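Local coordinates for ribonuclease (Nicotiana glutinosa, PDB 1IYB), which probably cleaves RNA as a plant ribonuclease of the T2 family and binds guanosine-5'-monophosphate in a guanine-binding pocket, at residues Y21-Q26 with N171-Q176; S70-R75 with D110-F115. All blocks are in the same frame, centred on the assembly; numbering follows the deposited sequence.

Both contacts join distant parts of one ribonuclease T2 chain, on opposite sides of its centre and with their own centres about 29 Å apart. Contact 1 ties the end of helix 18-21 and the loop that follows it to strand 172-182 of the antiparallel sheet; it is a surface contact that reaches the nucleotide pocket, and its chemistry is polar and aromatic. Contact 2 sets segment 70-75, leading into helix 73-79, against the first turn of helix 111-124. It is partly buried and mainly apolar, a leucine on a histidine face, with no hydrogen bond between its segments. The two share no secondary-structure element and do not touch, their nearest atoms being about 12 Å apart.

Contact 1 of 2, residues Y21-Q26 with N171-Q176; sequences YCDTKQ and NSQLYQ. With 5GP (guanosine-5'-monophosphate), chain C.
Asp23 and Gln173 supply the hydrogen bond of this contact. Gln173 NE2 lies 2.7 Å from Asp23 OD2, and the bond is almost straight, 177° at the hydrogen. It uses the syn lone pair of OD2 and stays in the amide plane, with carboxylate and amide only 7° apart, so the two flat groups meet as one nearly continuous plane. The extended chain of Gln173 carries the amide across to the loop. Asn165 on the next strand donates to Gln173 OE1, which helps fix the amide's rotation, while Glu204 takes a weak bond from NE2. On the loop itself, Gln26 N donates to Thr24 OG1, an ST turn.

The second kind of interaction is aromatic. Tyr21 and Tyr175 run side by side, pointing the same way, and meet edge to edge: Tyr175 OH is 3.4 Å from Tyr21 CD1, near the plane of the Tyr21 ring. Gln176 CG sits 3.5 Å above the centre of the Tyr175 ring and covers one face.

Both tyrosines also reach the ligand. Guanine lies over one face of Tyr21, with its N1 3.5 Å from Tyr21 CE1, and Tyr175 OH comes within 3.7 Å of the exocyclic N2. The tyrosine pair thus forms part of the guanine-binding site of this T2-family ribonuclease, where the end of helix 18-21 and the loop that follows it meet the central antiparallel sheet.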
loop_
_atom_site.group_PDB
_atom_site.type_symbol
_atom_site.label_atom_id
_atom_site.label_comp_id
_atom_site.label_asym_id
_atom_site.label_seq_id
_atom_site.Cartn_x
_atom_site.Cartn_y
_atom_site.Cartn_z
ATOM N N TYR A 21 -18.537 11.407 3.806
ATOM C CA TYR A 21 -18.057 10.099 4.223
ATOM C C TYR A 21 -19.255 9.283 4.700
ATOM O O TYR A 21 -19.263 8.055 4.609
ATOM C CB TYR A 21 -17.060 10.228 5.379
ATOM C CG TYR A 21 -16.418 8.915 5.779
ATOM C CD1 TYR A 21 -15.248 8.476 5.165
ATOM C CD2 TYR A 21 -16.989 8.105 6.761
ATOM C CE1 TYR A 21 -14.658 7.263 5.518
ATOM C CE2 TYR A 21 -16.407 6.887 7.122
ATOM C CZ TYR A 21 -15.243 6.478 6.497
ATOM O OH TYR A 21 -14.644 5.295 6.861
ATOM N N CYS A 22 -20.275 9.983 5.184
ATOM C CA CYS A 22 -21.461 9.344 5.744
ATOM C C CYS A 22 -22.723 9.196 4.900
ATOM O O CYS A 22 -23.726 8.682 5.397
ATOM C CB CYS A 22 -21.840 10.060 7.036
ATOM S SG CYS A 22 -20.759 9.699 8.453
ATOM N N ASP A 23 -22.699 9.626 3.643
ATOM C CA ASP A 23 -23.898 9.514 2.818
ATOM C C ASP A 23 -23.744 8.588 1.615
ATOM O O ASP A 23 -24.439 8.749 0.610
ATOM C CB ASP A 23 -24.337 10.905 2.352
ATOM C CG ASP A 23 -23.353 11.531 1.389
ATOM O OD1 ASP A 23 -22.232 10.999 1.266
ATOM O OD2 ASP A 23 -23.697 12.555 0.762
ATOM N N THR A 24 -22.843 7.617 1.717
ATOM C CA THR A 24 -22.631 6.673 0.628
ATOM C C THR A 24 -23.410 5.394 0.917
ATOM O O THR A 24 -24.165 5.327 1.889
ATOM C CB THR A 24 -21.142 6.310 0.468
ATOM O OG1 THR A 24 -20.733 5.475 1.559
ATOM C CG2 THR A 24 -20.286 7.568 0.447
ATOM N N LYS A 25 -23.224 4.383 0.075
ATOM C CA LYS A 25 -23.911 3.110 0.260
ATOM C C LYS A 25 -23.326 2.342 1.442
ATOM O O LYS A 25 -23.968 1.442 1.983
ATOM C CB LYS A 25 -23.813 2.263 -1.010
ATOM C CG LYS A 25 -24.516 2.870 -2.213
ATOM C CD LYS A 25 -24.468 1.937 -3.415
ATOM C CE LYS A 25 -25.196 2.536 -4.608
ATOM N NZ LYS A 25 -26.625 2.830 -4.297
ATOM N N GLN A 26 -22.108 2.700 1.835
ATOM C CA GLN A 26 -21.443 2.048 2.958
ATOM C C GLN A 26 -21.847 2.736 4.259
ATOM O O GLN A 26 -22.274 3.891 4.253
ATOM C CB GLN A 26 -19.924 2.119 2.800
ATOM C CG GLN A 26 -19.405 1.582 1.481
ATOM C CD GLN A 26 -17.891 1.558 1.427
ATOM O OE1 GLN A 26 -17.245 0.772 2.121
ATOM N NE2 GLN A 26 -17.314 2.428 0.605
ATOM N N ASN A 171 -24.684 11.164 -6.983
ATOM C CA ASN A 171 -24.132 12.495 -7.201
ATOM C C ASN A 171 -22.671 12.596 -6.777
ATOM O O ASN A 171 -22.266 12.026 -5.762
ATOM C CB ASN A 171 -24.946 13.541 -6.434
ATOM C CG ASN A 171 -26.340 13.733 -7.001
ATOM O OD1 ASN A 171 -27.099 14.577 -6.527
ATOM N ND2 ASN A 171 -26.681 12.952 -8.020
ATOM N N SER A 172 -21.886 13.317 -7.573
ATOM C CA SER A 172 -20.476 13.536 -7.281
ATOM C C SER A 172 -20.462 14.593 -6.183
ATOM O O SER A 172 -21.193 15.582 -6.259
ATOM C CB SER A 172 -19.755 14.054 -8.525
ATOM O OG SER A 172 -18.377 14.259 -8.273
ATOM N N GLN A 173 -19.632 14.396 -5.164
ATOM C CA GLN A 173 -19.598 15.334 -4.052
ATOM C C GLN A 173 -18.204 15.639 -3.514
ATOM O O GLN A 173 -17.283 14.826 -3.633
ATOM C CB GLN A 173 -20.461 14.785 -2.915
ATOM C CG GLN A 173 -20.018 13.406 -2.461
ATOM C CD GLN A 173 -20.909 12.808 -1.390
ATOM O OE1 GLN A 173 -20.578 11.774 -0.810
ATOM N NE2 GLN A 173 -22.044 13.444 -1.128
ATOM N N LEU A 174 -18.070 16.820 -2.920
ATOM C CA LEU A 174 -16.812 17.264 -2.323
ATOM C C LEU A 174 -16.513 16.336 -1.150
ATOM O O LEU A 174 -17.246 16.326 -0.163
ATOM C CB LEU A 174 -16.956 18.702 -1.819
ATOM C CG LEU A 174 -15.758 19.338 -1.110
ATOM C CD1 LEU A 174 -14.567 19.366 -2.047
ATOM C CD2 LEU A 174 -16.119 20.744 -0.656
ATOM N N TYR A 175 -15.428 15.577 -1.251
ATOM C CA TYR A 175 -15.070 14.619 -0.210
ATOM C C TYR A 175 -13.826 14.988 0.605
ATOM O O TYR A 175 -13.902 15.110 1.828
ATOM C CB TYR A 175 -14.927 13.242 -0.863
ATOM C CG TYR A 175 -14.450 12.133 0.039
ATOM C CD1 TYR A 175 -14.931 12.002 1.340
ATOM C CD2 TYR A 175 -13.536 11.189 -0.424
ATOM C CE1 TYR A 175 -14.510 10.956 2.157
ATOM C CE2 TYR A 175 -13.112 10.144 0.381
ATOM C CZ TYR A 175 -13.602 10.034 1.669
ATOM O OH TYR A 175 -13.180 8.998 2.471
ATOM N N GLN A 176 -12.682 15.156 -0.049
ATOM C CA GLN A 176 -11.469 15.517 0.680
ATOM C C GLN A 176 -10.732 16.664 0.006
ATOM O O GLN A 176 -10.838 16.860 -1.207
ATOM C CB GLN A 176 -10.525 14.314 0.806
ATOM C CG GLN A 176 -11.175 13.073 1.399
ATOM C CD GLN A 176 -10.161 12.073 1.912
ATOM O OE1 GLN A 176 -9.814 12.081 3.089
ATOM N NE2 GLN A 176 -9.672 11.214 1.027
HETATM P P 5GP C . -5.076 6.279 4.413
HETATM O O1P 5GP C . -4.006 5.699 3.596
HETATM O O2P 5GP C . -4.543 7.228 5.468
HETATM O O3P 5GP C . -6.136 6.990 3.502
HETATM O "O5'" 5GP C . -5.952 5.150 5.213
HETATM C "C5'" 5GP C . -7.180 5.505 5.950
HETATM C "C4'" 5GP C . -7.876 4.313 6.649
HETATM O "O4'" 5GP C . -8.249 4.788 8.018
HETATM C "C3'" 5GP C . -9.199 3.781 6.102
HETATM O "O3'" 5GP C . -9.049 2.819 5.070
HETATM C "C2'" 5GP C . -9.906 3.176 7.320
HETATM O "O2'" 5GP C . -9.530 1.800 7.542
HETATM C "C1'" 5GP C . -9.468 4.094 8.449
HETATM N N9 5GP C . -10.454 5.047 9.049
HETATM C C8 5GP C . -10.968 5.092 10.326
HETATM N N7 5GP C . -11.745 6.122 10.588
HETATM C C5 5GP C . -11.737 6.816 9.361
HETATM C C6 5GP C . -12.408 8.036 9.019
HETATM O O6 5GP C . -13.131 8.729 9.726
HETATM N N1 5GP C . -12.145 8.416 7.665
HETATM C C2 5GP C . -11.336 7.687 6.795
HETATM N N2 5GP C . -11.228 8.228 5.564
HETATM N N3 5GP C . -10.704 6.542 7.114
HETATM C C4 5GP C . -10.952 6.166 8.416
#

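Contact 2 of 2, residues S70-R75 with D110-F115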
loop_
_atom_site.group_PDB
_atom_site.type_symbol
_atom_site.label_atom_id
_atom_site.label_comp_id
_atom_site.label_asym_id
_atom_site.label_seq_id
_atom_site.Cartn_x
_atom_site.Cartn_y
_atom_site.Cartn_z
ATOM N N SER A 70 -0.622 12.343 24.879
ATOM C CA SER A 70 -1.717 12.517 25.827
ATOM C C SER A 70 -2.193 13.967 25.956
ATOM O O SER A 70 -3.384 14.217 26.137
ATOM C CB SER A 70 -1.303 11.980 27.201
ATOM O OG SER A 70 -0.120 12.612 27.647
ATOM N N ASP A 71 -1.270 14.917 25.851
ATOM C CA ASP A 71 -1.605 16.334 25.967
ATOM C C ASP A 71 -2.302 16.884 24.723
ATOM O O ASP A 71 -2.740 18.037 24.709
ATOM C CB ASP A 71 -0.340 17.145 26.224
ATOM C CG ASP A 71 0.661 17.015 25.096
ATOM O OD1 ASP A 71 1.128 15.882 24.842
ATOM O OD2 ASP A 71 0.972 18.041 24.462
ATOM N N LEU A 72 -2.397 16.065 23.682
ATOM C CA LEU A 72 -3.031 16.486 22.435
ATOM C C LEU A 72 -4.363 15.784 22.195
ATOM O O LEU A 72 -5.101 16.147 21.282
ATOM C CB LEU A 72 -2.107 16.191 21.247
ATOM C CG LEU A 72 -0.696 16.782 21.267
ATOM C CD1 LEU A 72 0.067 16.281 20.043
ATOM C CD2 LEU A 72 -0.752 18.299 21.273
ATOM N N ILE A 73 -4.665 14.780 23.012
ATOM C CA ILE A 73 -5.891 14.004 22.857
ATOM C C ILE A 73 -7.199 14.794 22.801
ATOM O O ILE A 73 -8.032 14.536 21.936
ATOM C CB ILE A 73 -5.996 12.919 23.954
ATOM C CG1 ILE A 73 -4.850 11.914 23.786
ATOM C CG2 ILE A 73 -7.332 12.200 23.864
ATOM C CD1 ILE A 73 -4.868 11.164 22.461
ATOM N N SER A 74 -7.396 15.748 23.705
ATOM C CA SER A 74 -8.640 16.512 23.671
ATOM C C SER A 74 -8.808 17.237 22.337
ATOM O O SER A 74 -9.915 17.309 21.802
ATOM C CB SER A 74 -8.711 17.513 24.836
ATOM O OG SER A 74 -7.677 18.478 24.782
ATOM N N ARG A 75 -7.712 17.761 21.795
ATOM C CA ARG A 75 -7.764 18.470 20.517
ATOM C C ARG A 75 -7.993 17.491 19.363
ATOM O O ARG A 75 -8.677 17.811 18.386
ATOM C CB ARG A 75 -6.470 19.264 20.304
ATOM C CG ARG A 75 -6.298 20.423 21.281
ATOM C CD ARG A 75 -4.893 21.012 21.217
ATOM N NE ARG A 75 -4.589 21.548 19.894
ATOM C CZ ARG A 75 -3.398 22.007 19.527
ATOM N NH1 ARG A 75 -2.387 21.995 20.385
ATOM N NH2 ARG A 75 -3.219 22.481 18.301
ATOM N N ASP A 110 8.601 13.378 15.515
ATOM C CA ASP A 110 8.387 12.162 16.287
ATOM C C ASP A 110 6.862 12.125 16.431
ATOM O O ASP A 110 6.169 12.923 15.788
ATOM C CB ASP A 110 9.110 12.165 17.655
ATOM C CG ASP A 110 8.749 13.345 18.545
ATOM O OD1 ASP A 110 7.732 14.026 18.310
ATOM O OD2 ASP A 110 9.506 13.573 19.519
ATOM N N GLN A 111 6.318 11.223 17.236
ATOM C CA GLN A 111 4.864 11.152 17.343
ATOM C C GLN A 111 4.194 12.431 17.822
ATOM O O GLN A 111 3.222 12.890 17.212
ATOM C CB GLN A 111 4.456 9.963 18.209
ATOM C CG GLN A 111 4.752 8.649 17.506
ATOM C CD GLN A 111 4.246 7.438 18.251
ATOM O OE1 GLN A 111 3.106 7.411 18.715
ATOM N NE2 GLN A 111 5.089 6.415 18.354
ATOM N N HIS A 112 4.708 13.020 18.895
ATOM C CA HIS A 112 4.113 14.251 19.401
ATOM C C HIS A 112 4.178 15.355 18.346
ATOM O O HIS A 112 3.205 16.078 18.136
ATOM C CB HIS A 112 4.826 14.727 20.666
ATOM C CG HIS A 112 4.194 15.936 21.282
ATOM N ND1 HIS A 112 3.173 15.856 22.205
ATOM C CD2 HIS A 112 4.397 17.256 21.060
ATOM C CE1 HIS A 112 2.774 17.074 22.524
ATOM N NE2 HIS A 112 3.502 17.942 21.843
ATOM N N GLY A 113 5.328 15.483 17.688
ATOM C CA GLY A 113 5.492 16.504 16.667
ATOM C C GLY A 113 4.602 16.310 15.452
ATOM O O GLY A 113 4.128 17.280 14.860
ATOM N N TYR A 114 4.382 15.052 15.082
ATOM C CA TYR A 114 3.545 14.706 13.936
ATOM C C TYR A 114 2.095 15.115 14.186
ATOM O O TYR A 114 1.494 15.835 13.386
ATOM C CB TYR A 114 3.615 13.196 13.676
ATOM C CG TYR A 114 2.720 12.710 12.554
ATOM C CD1 TYR A 114 3.091 12.868 11.218
ATOM C CD2 TYR A 114 1.493 12.102 12.832
ATOM C CE1 TYR A 114 2.259 12.432 10.182
ATOM C CE2 TYR A 114 0.655 11.667 11.807
ATOM C CZ TYR A 114 1.044 11.834 10.486
ATOM O OH TYR A 114 0.206 11.408 9.479
ATOM N N PHE A 115 1.526 14.641 15.289
ATOM C CA PHE A 115 0.148 14.976 15.608
ATOM C C PHE A 115 -0.025 16.461 15.886
ATOM O O PHE A 115 -1.041 17.045 15.511
ATOM C CB PHE A 115 -0.349 14.123 16.779
ATOM C CG PHE A 115 -0.611 12.695 16.397
ATOM C CD1 PHE A 115 0.369 11.716 16.557
ATOM C CD2 PHE A 115 -1.817 12.342 15.801
ATOM C CE1 PHE A 115 0.146 10.403 16.122
ATOM C CE2 PHE A 115 -2.048 11.039 15.363
ATOM C CZ PHE A 115 -1.065 10.069 15.524
#
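Leu72 lies on His112 where segment 70-75, leading into helix 73-79, meets the first turn of helix 111-124, in the helical part of the ribonuclease T2 fold. Its CD1 stands over one face of the imidazole, 4.0 Å from the ring centroid and 23° off the normal, a CH-pi contact shifted toward the rim. Leu72 CG meets the ring at His112 CE1, 3.7 Å away. The same CD1 methyl touches the backbone at His112 O and rests 3.9 Å from Phe115 CB, so one methyl touches two residues about a turn apart on helix 111-124. Cutting Leu72 back to an alanine is likely to take away the CH-pi contact with His112 and open a gap beside Phe115 CB.

Asp71 lies near the same imidazole, though the exact placement of its carboxylate is doubtful. Asp71 OD1 is 3.3 Å from His112 ND1, but the angle is too poor for a hydrogen bond.

What sets the ring there comes next. His112 CG is anti to the backbone N (chi1 -176°), which brings the imidazole under the Leu72 methyl CD1, and ND1 has a weak hydrogen bond to Gln68 O. Leu72 also packs on Lys116 and Leu119 farther along helix 111-124, and a salt bridge from Arg75 to Asp120 ties the two helices again. The Phe115 ring meets that of Trp80 and touches Trp94 and Trp98 of helix 91-102. At the N-terminal end of helix 111-124, Asp110 is the N-cap: its OD1 accepts from Gly113 N at 2.9 Å, with an angle of 168° at the hydrogen.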